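Local coordinates for FEZ-1 protein (Fluoribacter gormanii, PDB 5WCK), which probably hydrolyses beta-lactam antibiotics as a monomeric, zinc-dependent metallo-beta-lactamase of subclass B3, at residues A[8-13]-A[55-60]; A[17-22]-A[219-224]; A[187-190]-A[194-197]; A[226-229]-A[234-237]. The protein carries 2 engineered substitutions. One frame throughout, in Å; residues are numbered along the deposited sequence.

Contact 1 of 4, residues A[8-13]-A[55-60]; sequences FPPFRI and KKLGFK. With SO4 (sulfate ion), chain E.
Pro-10, just ahead of edge strand 11-14, packs against Leu-57 in the Schellman motif at the C-terminal end of the helix that begins at residue 47, so the contact joins an edge of the seven-stranded sheet to the helix end beside it. The tight part is small and mostly apolar. CB of the Pro-10 ring lies 3.8 Å from Leu-57 CG, at the fork of the leucine, and Leu-57 CD1 also borders Pro-10 CB. The other branch, CD2, reaches past the ring to the backbone, 4.0 Å from Phe-11 N. Tyr-18 of strand 17-19 and Val-20 just beyond it also touch Leu-57, while the Phe-11 ring turns to the far side of its strand and meets Tyr-19, Tyr-225 and Phe-236.

Toward solvent the packing thins out. Lys-56 lends its stem alone: CG is 3.9 Å from Pro-10 CG, the lysine stem lying roughly perpendicular to the proline side chain. With CG anti to the backbone N (chi1 177°) and a bend at chi2, the rest of the lysine carries its ammonium away from the proline.

Gly-58, with its positive phi of 94°, turns the chain out of the helix, and its N donates to Lys-55 O at 2.9 Å. Beyond this turn a sulfate ion, probably from the crystallisation liquor, is bound by the backbone N atoms of Phe-61 and Ser-62 and by Lys-55, whose NZ donates to sulfate O3 at 3.0 Å and weakly to O1 at 3.2 Å.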
# COMPACT_ATOMS: atom_id res chain seq x y z
N PHE A 8 -14.20 -7.67 -5.14
CA PHE A 8 -13.45 -7.96 -6.33
C PHE A 8 -12.99 -9.40 -6.24
O PHE A 8 -12.64 -9.86 -5.17
CB PHE A 8 -12.24 -7.03 -6.49
CG PHE A 8 -11.67 -6.98 -7.88
CD1 PHE A 8 -12.19 -6.11 -8.83
CD2 PHE A 8 -10.69 -7.87 -8.29
CE1 PHE A 8 -11.70 -6.11 -10.13
CE2 PHE A 8 -10.23 -7.88 -9.59
CZ PHE A 8 -10.71 -6.98 -10.51
N PRO A 9 -13.00 -10.18 -7.34
CA PRO A 9 -12.58 -11.58 -7.26
C PRO A 9 -11.10 -11.68 -6.93
O PRO A 9 -10.28 -11.02 -7.57
CB PRO A 9 -12.83 -12.15 -8.66
CG PRO A 9 -13.01 -10.95 -9.55
CD PRO A 9 -13.47 -9.81 -8.68
N PRO A 10 -10.71 -12.50 -5.94
CA PRO A 10 -9.29 -12.65 -5.61
C PRO A 10 -8.59 -13.49 -6.69
O PRO A 10 -9.23 -14.31 -7.38
CB PRO A 10 -9.33 -13.34 -4.25
CG PRO A 10 -10.59 -14.20 -4.31
CD PRO A 10 -11.57 -13.34 -5.08
N PHE A 11 -7.27 -13.30 -6.85
CA PHE A 11 -6.54 -13.99 -7.89
C PHE A 11 -5.05 -13.97 -7.57
O PHE A 11 -4.61 -13.16 -6.75
CB PHE A 11 -6.81 -13.39 -9.28
CG PHE A 11 -6.37 -11.96 -9.44
CD1 PHE A 11 -7.20 -10.93 -9.02
CD2 PHE A 11 -5.14 -11.65 -9.99
CE1 PHE A 11 -6.79 -9.61 -9.17
CE2 PHE A 11 -4.73 -10.34 -10.13
CZ PHE A 11 -5.55 -9.33 -9.71
N ARG A 12 -4.31 -14.87 -8.20
CA ARG A 12 -2.86 -14.88 -8.14
C ARG A 12 -2.30 -13.85 -9.13
O ARG A 12 -2.56 -13.92 -10.34
CB ARG A 12 -2.32 -16.28 -8.41
CG ARG A 12 -0.85 -16.45 -8.08
CD ARG A 12 -0.47 -17.92 -7.96
NE ARG A 12 -0.45 -18.50 -9.28
CZ ARG A 12 0.57 -18.40 -10.12
NH1 ARG A 12 1.69 -17.81 -9.73
NH2 ARG A 12 0.49 -18.90 -11.35
N ILE A 13 -1.46 -12.94 -8.63
CA ILE A 13 -0.82 -11.93 -9.47
C ILE A 13 0.40 -12.55 -10.17
O ILE A 13 0.52 -12.52 -11.37
CB ILE A 13 -0.43 -10.69 -8.65
CG1 ILE A 13 -1.65 -9.99 -8.05
CG2 ILE A 13 0.42 -9.74 -9.49
CD1 ILE A 13 -1.37 -8.99 -6.92
N LYS A 55 -10.08 -17.02 1.93
CA LYS A 55 -10.65 -18.38 2.02
C LYS A 55 -11.08 -18.89 0.63
O LYS A 55 -10.93 -20.09 0.34
CB LYS A 55 -11.75 -18.39 3.08
CG LYS A 55 -11.22 -18.17 4.49
CD LYS A 55 -12.28 -18.00 5.57
CE LYS A 55 -13.23 -19.17 5.70
NZ LYS A 55 -12.51 -20.42 6.06
N LYS A 56 -11.55 -17.98 -0.24
CA LYS A 56 -11.92 -18.32 -1.60
C LYS A 56 -10.73 -18.88 -2.38
O LYS A 56 -10.87 -19.78 -3.22
CB LYS A 56 -12.50 -17.10 -2.32
CG LYS A 56 -12.86 -17.33 -3.78
CD LYS A 56 -13.96 -18.35 -3.98
CE LYS A 56 -14.36 -18.44 -5.44
NZ LYS A 56 -15.44 -19.42 -5.68
N LEU A 57 -9.53 -18.35 -2.11
CA LEU A 57 -8.30 -18.82 -2.73
C LEU A 57 -7.85 -20.16 -2.14
O LEU A 57 -6.89 -20.72 -2.65
CB LEU A 57 -7.19 -17.79 -2.56
CG LEU A 57 -7.36 -16.48 -3.33
CD1 LEU A 57 -6.34 -15.46 -2.86
CD2 LEU A 57 -7.26 -16.71 -4.84
N GLY A 58 -8.50 -20.62 -1.07
CA GLY A 58 -8.16 -21.90 -0.44
C GLY A 58 -7.18 -21.79 0.71
O GLY A 58 -6.68 -22.80 1.18
N PHE A 59 -6.91 -20.56 1.17
CA PHE A 59 -6.02 -20.31 2.27
C PHE A 59 -6.82 -20.09 3.56
O PHE A 59 -8.06 -19.97 3.54
CB PHE A 59 -5.12 -19.12 1.92
CG PHE A 59 -4.34 -19.33 0.64
CD1 PHE A 59 -3.51 -20.43 0.49
CD2 PHE A 59 -4.48 -18.46 -0.43
CE1 PHE A 59 -2.81 -20.63 -0.68
CE2 PHE A 59 -3.80 -18.68 -1.62
CZ PHE A 59 -2.97 -19.77 -1.75
N LYS A 60 -6.12 -20.08 4.69
CA LYS A 60 -6.73 -19.93 5.98
C LYS A 60 -6.49 -18.52 6.50
O LYS A 60 -5.35 -18.06 6.55
CB LYS A 60 -6.19 -20.94 6.99
CG LYS A 60 -6.48 -22.40 6.70
CD LYS A 60 -6.07 -23.32 7.83
CE LYS A 60 -6.31 -24.78 7.49
NZ LYS A 60 -5.75 -25.68 8.53
S SO4 E . -10.10 -19.85 8.64
O1 SO4 E . -11.51 -19.44 8.92
O2 SO4 E . -9.94 -21.30 8.92
O3 SO4 E . -9.81 -19.68 7.23
O4 SO4 E . -9.21 -19.14 9.56

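Contact 2 of 4, residues A[17-22]-A[219-224]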
# COMPACT_ATOMS: atom_id res chain seq x y z
N LEU A 17 2.28 -14.19 -4.75
CA LEU A 17 1.61 -12.93 -4.43
C LEU A 17 0.21 -12.95 -5.05
O LEU A 17 0.06 -13.16 -6.27
CB LEU A 17 2.43 -11.76 -4.97
CG LEU A 17 1.77 -10.38 -4.87
CD1 LEU A 17 1.65 -9.93 -3.44
CD2 LEU A 17 2.57 -9.36 -5.66
N TYR A 18 -0.79 -12.72 -4.19
CA TYR A 18 -2.21 -12.77 -4.53
C TYR A 18 -2.86 -11.42 -4.22
O TYR A 18 -2.47 -10.71 -3.28
CB TYR A 18 -2.94 -13.85 -3.73
CG TYR A 18 -2.43 -15.24 -3.97
CD1 TYR A 18 -1.25 -15.70 -3.41
CD2 TYR A 18 -3.11 -16.11 -4.81
CE1 TYR A 18 -0.77 -16.97 -3.67
CE2 TYR A 18 -2.65 -17.40 -5.05
CZ TYR A 18 -1.48 -17.83 -4.48
OH TYR A 18 -0.98 -19.10 -4.71
N TYR A 19 -3.88 -11.10 -5.01
CA TYR A 19 -4.75 -9.97 -4.76
C TYR A 19 -5.95 -10.44 -3.93
O TYR A 19 -6.65 -11.38 -4.35
CB TYR A 19 -5.27 -9.39 -6.09
CG TYR A 19 -5.97 -8.08 -5.88
CD1 TYR A 19 -5.24 -6.93 -5.62
CD2 TYR A 19 -7.35 -7.96 -5.89
CE1 TYR A 19 -5.85 -5.72 -5.39
CE2 TYR A 19 -7.98 -6.74 -5.64
CZ TYR A 19 -7.22 -5.61 -5.40
OH TYR A 19 -7.79 -4.41 -5.13
N VAL A 20 -6.19 -9.79 -2.79
CA VAL A 20 -7.33 -10.10 -1.92
C VAL A 20 -8.08 -8.83 -1.54
O VAL A 20 -8.74 -8.79 -0.51
CB VAL A 20 -6.90 -10.90 -0.68
CG1 VAL A 20 -6.44 -12.30 -1.06
CG2 VAL A 20 -5.82 -10.19 0.15
N GLY A 21 -7.98 -7.80 -2.38
CA GLY A 21 -8.63 -6.54 -2.11
C GLY A 21 -9.96 -6.37 -2.81
O GLY A 21 -10.62 -7.34 -3.21
N THR A 22 -10.35 -5.11 -2.92
CA THR A 22 -11.63 -4.67 -3.42
C THR A 22 -11.46 -4.08 -4.82
O THR A 22 -10.41 -4.14 -5.44
CB THR A 22 -12.24 -3.66 -2.45
OG1 THR A 22 -11.52 -2.42 -2.61
CG2 THR A 22 -12.24 -4.10 -1.00
N PHE A 219 -3.00 1.34 -11.00
CA PHE A 219 -2.28 0.39 -11.83
C PHE A 219 -3.22 -0.35 -12.79
O PHE A 219 -2.81 -1.31 -13.39
CB PHE A 219 -1.46 -0.58 -10.98
CG PHE A 219 -2.24 -1.48 -10.05
CD1 PHE A 219 -2.61 -1.03 -8.79
CD2 PHE A 219 -2.60 -2.76 -10.43
CE1 PHE A 219 -3.28 -1.87 -7.91
CE2 PHE A 219 -3.30 -3.59 -9.55
CZ PHE A 219 -3.66 -3.14 -8.30
N ASP A 220 -4.46 0.13 -12.96
CA ASP A 220 -5.38 -0.42 -14.00
C ASP A 220 -5.79 -1.86 -13.65
O ASP A 220 -5.84 -2.71 -14.53
CB ASP A 220 -4.78 -0.31 -15.41
CG ASP A 220 -5.80 -0.36 -16.54
OD1 ASP A 220 -7.00 -0.14 -16.26
OD2 ASP A 220 -5.38 -0.62 -17.69
N LEU A 221 -6.11 -2.12 -12.38
CA LEU A 221 -6.50 -3.46 -11.90
C LEU A 221 -7.60 -4.05 -12.79
O LEU A 221 -7.50 -5.20 -13.20
CB LEU A 221 -7.00 -3.40 -10.45
CG LEU A 221 -7.67 -4.68 -9.94
CD1 LEU A 221 -6.66 -5.79 -9.77
CD2 LEU A 221 -8.44 -4.44 -8.65
N LYS A 222 -8.67 -3.29 -13.00
CA LYS A 222 -9.85 -3.88 -13.67
C LYS A 222 -9.52 -4.37 -15.08
O LYS A 222 -9.84 -5.52 -15.42
CB LYS A 222 -11.02 -2.89 -13.72
CG LYS A 222 -11.59 -2.49 -12.38
CD LYS A 222 -12.57 -1.36 -12.53
CE LYS A 222 -13.25 -0.94 -11.26
NZ LYS A 222 -14.08 0.25 -11.51
N ASN A 223 -8.92 -3.52 -15.92
CA ASN A 223 -8.63 -3.90 -17.31
C ASN A 223 -7.59 -5.03 -17.34
O ASN A 223 -7.67 -5.92 -18.15
CB ASN A 223 -8.23 -2.71 -18.17
CG ASN A 223 -9.38 -1.75 -18.38
OD1 ASN A 223 -10.45 -2.14 -18.89
ND2 ASN A 223 -9.21 -0.50 -17.97
N LYS A 224 -6.61 -4.99 -16.43
CA LYS A 224 -5.60 -6.03 -16.41
C LYS A 224 -6.21 -7.37 -15.97
O LYS A 224 -5.83 -8.40 -16.47
CB LYS A 224 -4.44 -5.62 -15.51
CG LYS A 224 -3.54 -4.57 -16.15
CD LYS A 224 -2.47 -4.06 -15.23
CE LYS A 224 -1.58 -3.03 -15.89
NZ LYS A 224 -0.70 -2.35 -14.92
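In the alpha-beta/beta-alpha sandwich fold of the metallo-beta-lactamases, this buried contact sets Tyr-19, from strand 17-19 of the seven-stranded sheet, against Leu-221 in the first turn of helix 221-229. A CH-pi contact is at its heart: Leu-221 CD1 sits over the centre of the Tyr-19 ring, 4.3 Å from the centroid and only 3° off the normal. Gly-21 N lies over the opposite face, nearer the rim. The second methyl, CD2, reaches the phenol end, 3.6 Å from Tyr-19 OH, and also borders Thr-22 O.

The ring is held at that end as well. Its OH donates to Thr-22 O at 2.7 Å, in the carbonyl plane and on a lone pair, so the buried hydroxyl is satisfied by the loop that follows its own strand. With CG anti to the backbone N (chi1 -170°), the ring reaches forward along the loop. Phe-219 adds a looser contact, its CZ 4.5 Å from Tyr-19 CE1. Its carbonyl O receives Lys-224 NZ at 2.8 Å, and the same ammonium forms a salt bridge with Asp-238.

Leu-221 also rests on Phe-11 of strand 11-14. Phe-219, its side chain about 6 Å from that of the zinc ligand His-215, touches Phe-211 and Leu-212 of strand 210-213 and Tyr-28 of strand 28-32, and so bridges strands of both sheets.

Contact 3 of 4, residues A[187-190]-A[194-197]; sequences ITYP and EDYK
The phenol ring of Tyr-189 presents its edge to Asp-195: OD2 lies in the ring plane, and the carboxylate is turned 66° from that plane. Elsewhere in the chain, Phe-109 forms an edge-to-face pair with the ring, and the side chains of Pro-147 and Arg-151 touch it. OH donates to Asp-195 OD2 over a short 2.6 Å, using the anti lone pair, on the side away from OD1. The same oxygen stands 3.3 Å from Tyr-189 CE1, so it meets the corner formed by the hydroxyl and the neighbouring ring carbon. Two torsions bring the ring there: CG is anti to the backbone N (chi1 -176°), and chi2 is only 12°, far from the perpendicular setting usual for an aromatic ring.

The bond ties the long loop after strand 165-172 to the first turns of helix 192-204, across the point where the loop enters the helix. Near the N-terminal end of that helix, the peptide dipoles would be expected to favour a negatively charged carboxylate on Asp-195. A second link is made through water: one molecule donates to Pro-190 O at 2.8 Å and accepts from Glu-194 N at 3.0 Å, taking up a first-turn N-H of the helix.

Just upstream, Asn-186 OD1 accepts from Tyr-189 N, and Arg-151 NH2 donates to Thr-188 O. The Tyr-189 side chain lies about 8 Å from that of His-149 and about 9 Å from that of His-73, both zinc ligands.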
# COMPACT_ATOMS: atom_id res chain seq x y z
N ILE A 187 3.22 23.94 8.49
CA ILE A 187 3.47 24.20 9.91
C ILE A 187 3.75 22.92 10.70
O ILE A 187 4.59 22.94 11.62
CB ILE A 187 2.27 24.97 10.49
CG1 ILE A 187 2.09 26.34 9.84
CG2 ILE A 187 2.32 25.05 12.02
CD1 ILE A 187 3.19 27.34 10.13
N THR A 188 3.05 21.81 10.37
CA THR A 188 3.18 20.59 11.16
C THR A 188 4.23 19.63 10.57
O THR A 188 4.80 18.81 11.28
CB THR A 188 1.82 19.89 11.28
OG1 THR A 188 1.36 19.59 9.96
CG2 THR A 188 0.80 20.75 12.01
N TYR A 189 4.44 19.71 9.25
CA TYR A 189 5.31 18.79 8.49
C TYR A 189 6.18 19.59 7.55
O TYR A 189 5.99 19.59 6.34
CB TYR A 189 4.40 17.78 7.78
CG TYR A 189 5.03 16.65 6.99
CD1 TYR A 189 6.37 16.31 7.05
CD2 TYR A 189 4.21 15.91 6.15
CE1 TYR A 189 6.89 15.27 6.29
CE2 TYR A 189 4.70 14.83 5.43
CZ TYR A 189 6.05 14.55 5.45
OH TYR A 189 6.52 13.48 4.73
N PRO A 190 7.16 20.36 8.07
CA PRO A 190 7.92 21.27 7.22
C PRO A 190 8.65 20.62 6.04
O PRO A 190 8.83 21.28 5.00
CB PRO A 190 8.94 21.89 8.19
CG PRO A 190 8.29 21.75 9.55
CD PRO A 190 7.49 20.48 9.50
N GLU A 194 10.22 18.34 0.54
CA GLU A 194 11.51 17.66 0.41
C GLU A 194 11.30 16.14 0.37
O GLU A 194 11.99 15.42 -0.37
CB GLU A 194 12.43 18.06 1.56
CG GLU A 194 12.75 19.55 1.57
CD GLU A 194 13.54 19.98 2.79
OE1 GLU A 194 14.53 19.29 3.11
OE2 GLU A 194 13.15 20.98 3.45
N ASP A 195 10.33 15.67 1.16
CA ASP A 195 9.99 14.25 1.24
C ASP A 195 9.42 13.74 -0.09
O ASP A 195 9.85 12.69 -0.59
CB ASP A 195 9.06 14.00 2.43
CG ASP A 195 9.81 13.80 3.75
OD1 ASP A 195 11.06 13.98 3.79
OD2 ASP A 195 9.13 13.47 4.74
N TYR A 196 8.45 14.46 -0.66
CA TYR A 196 7.91 14.09 -1.98
C TYR A 196 9.04 14.03 -3.01
O TYR A 196 9.07 13.12 -3.87
CB TYR A 196 6.83 15.07 -2.45
CG TYR A 196 5.43 14.82 -1.95
CD1 TYR A 196 4.62 13.87 -2.55
CD2 TYR A 196 4.86 15.59 -0.95
CE1 TYR A 196 3.30 13.67 -2.15
CE2 TYR A 196 3.57 15.37 -0.50
CZ TYR A 196 2.77 14.42 -1.13
OH TYR A 196 1.47 14.23 -0.74
N LYS A 197 9.95 15.01 -2.96
CA LYS A 197 11.05 15.06 -3.95
C LYS A 197 11.95 13.84 -3.80
O LYS A 197 12.37 13.24 -4.79
CB LYS A 197 11.81 16.38 -3.83
CG LYS A 197 10.98 17.58 -4.26
CD LYS A 197 11.59 18.92 -3.93
CE LYS A 197 10.62 20.07 -4.10
NZ LYS A 197 11.29 21.36 -3.76
O HOH W 1 9.59 20.68 2.38

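Contact 4 of 4, residues A[226-229]-A[234-237]. Engineered in segment 226-229: Ser-229 (natural residue Gln).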
# COMPACT_ATOMS: atom_id res chain seq x y z
N VAL A 226 -9.27 -8.35 -16.47
CA VAL A 226 -9.97 -8.83 -17.66
C VAL A 226 -8.98 -9.53 -18.59
O VAL A 226 -9.29 -10.62 -19.10
CB VAL A 226 -10.73 -7.71 -18.36
CG1 VAL A 226 -11.23 -8.15 -19.73
CG2 VAL A 226 -11.89 -7.23 -17.50
N LEU A 227 -7.79 -8.95 -18.84
CA LEU A 227 -6.79 -9.59 -19.70
C LEU A 227 -6.34 -10.93 -19.09
O LEU A 227 -6.08 -11.88 -19.81
CB LEU A 227 -5.59 -8.66 -19.90
CG LEU A 227 -5.87 -7.40 -20.73
CD1 LEU A 227 -4.63 -6.52 -20.77
CD2 LEU A 227 -6.31 -7.73 -22.14
N LEU A 228 -6.16 -10.96 -17.77
CA LEU A 228 -5.73 -12.18 -17.11
C LEU A 228 -6.78 -13.28 -17.26
O LEU A 228 -6.41 -14.44 -17.55
CB LEU A 228 -5.48 -11.89 -15.63
CG LEU A 228 -5.01 -13.10 -14.83
CD1 LEU A 228 -3.62 -13.52 -15.28
CD2 LEU A 228 -5.05 -12.78 -13.36
N SER A 229 -8.06 -12.94 -17.08
CA SER A 229 -9.16 -13.91 -17.24
C SER A 229 -9.19 -14.44 -18.68
O SER A 229 -9.53 -15.62 -18.89
CB SER A 229 -10.50 -13.31 -16.86
OG SER A 229 -10.55 -13.03 -15.47
N ASN A 234 1.17 -12.53 -18.43
CA ASN A 234 0.92 -11.73 -17.23
C ASN A 234 0.72 -10.26 -17.53
O ASN A 234 1.65 -9.60 -17.72
CB ASN A 234 1.97 -12.06 -16.20
CG ASN A 234 1.39 -11.76 -14.85
OD1 ASN A 234 0.49 -10.95 -14.77
ND2 ASN A 234 1.90 -12.40 -13.83
N PRO A 235 -0.53 -9.79 -17.59
CA PRO A 235 -0.78 -8.37 -17.80
C PRO A 235 -0.36 -7.47 -16.63
O PRO A 235 -0.28 -6.25 -16.83
CB PRO A 235 -2.29 -8.27 -17.99
CG PRO A 235 -2.84 -9.51 -17.34
CD PRO A 235 -1.78 -10.57 -17.52
N PHE A 236 -0.04 -8.07 -15.47
CA PHE A 236 0.42 -7.28 -14.33
C PHE A 236 1.92 -7.01 -14.47
O PHE A 236 2.44 -6.20 -13.74
CB PHE A 236 0.04 -7.95 -13.01
CG PHE A 236 -1.45 -7.88 -12.79
CD1 PHE A 236 -2.03 -6.73 -12.29
CD2 PHE A 236 -2.28 -8.90 -13.23
CE1 PHE A 236 -3.41 -6.62 -12.16
CE2 PHE A 236 -3.65 -8.80 -13.09
CZ PHE A 236 -4.22 -7.66 -12.58
N VAL A 237 2.60 -7.66 -15.42
CA VAL A 237 3.97 -7.25 -15.81
C VAL A 237 3.81 -6.05 -16.73
O VAL A 237 3.37 -6.17 -17.88
CB VAL A 237 4.76 -8.40 -16.48
CG1 VAL A 237 6.13 -7.92 -16.98
CG2 VAL A 237 4.91 -9.57 -15.56
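Asn-234 ND2 is gripped by two acceptors, Ile-13 O and Asp-162 OD2, and the same amide takes part in the turn that carries Pro-235, which packs on Leu-227 and Leu-228. At its other end OD1 accepts from Phe-236 N at 3.0 Å, with the donor tilted 34° from the carbonyl plane. This is an Asx turn, and it overlaps a type I beta turn closed by Val-237 N to Asn-234 O at 3.2 Å.

The proline at the second position of the turn does most of the touching. Its CB lies 3.8 Å from Leu-227 CB, the two side chains running alongside each other in opposite senses. Pro-235 CG comes within 3.6 Å of Leu-228 N and 3.9 Å of Leu-228 CB, so the ring edge bears on the helix backbone itself. Leu-228, with CG anti to its own N (chi1 -180°), sends CD2 to the Phe-236 ring, which it meets at the edge, 4.2 Å from CE2.

No hydrogen bond crosses between the segments. Helix 221-229 and the loop that follows it are therefore held together here by apolar contact, while the polar groups of Asn-234 help to set the turn and link it to strands 11-14 and 154-162.

Overall arrangement
Contacts 1, 2 and 4 form one continuous cluster, with contact 2 in the middle: its centre is about 11 Å from that of contact 1 and about 9 Å from that of contact 4. Phe-11 O lies 2.8 Å from Tyr-19 N, a probable hydrogen bond that joins contacts 1 and 2 as neighbouring strands; contacts 2 and 4 share helix 221-229. Phe-11 CE2 and Phe-236 CE2, 3.5 Å apart, bring contact 1 against contact 4. Contact 3 stands alone beyond the chain's centre, about 31 Å from contact 2 between centres. The zinc site is approached from both groups: the side chain of Thr-22 is about 10 Å and that of Tyr-189 about 11 Å from a zinc ion.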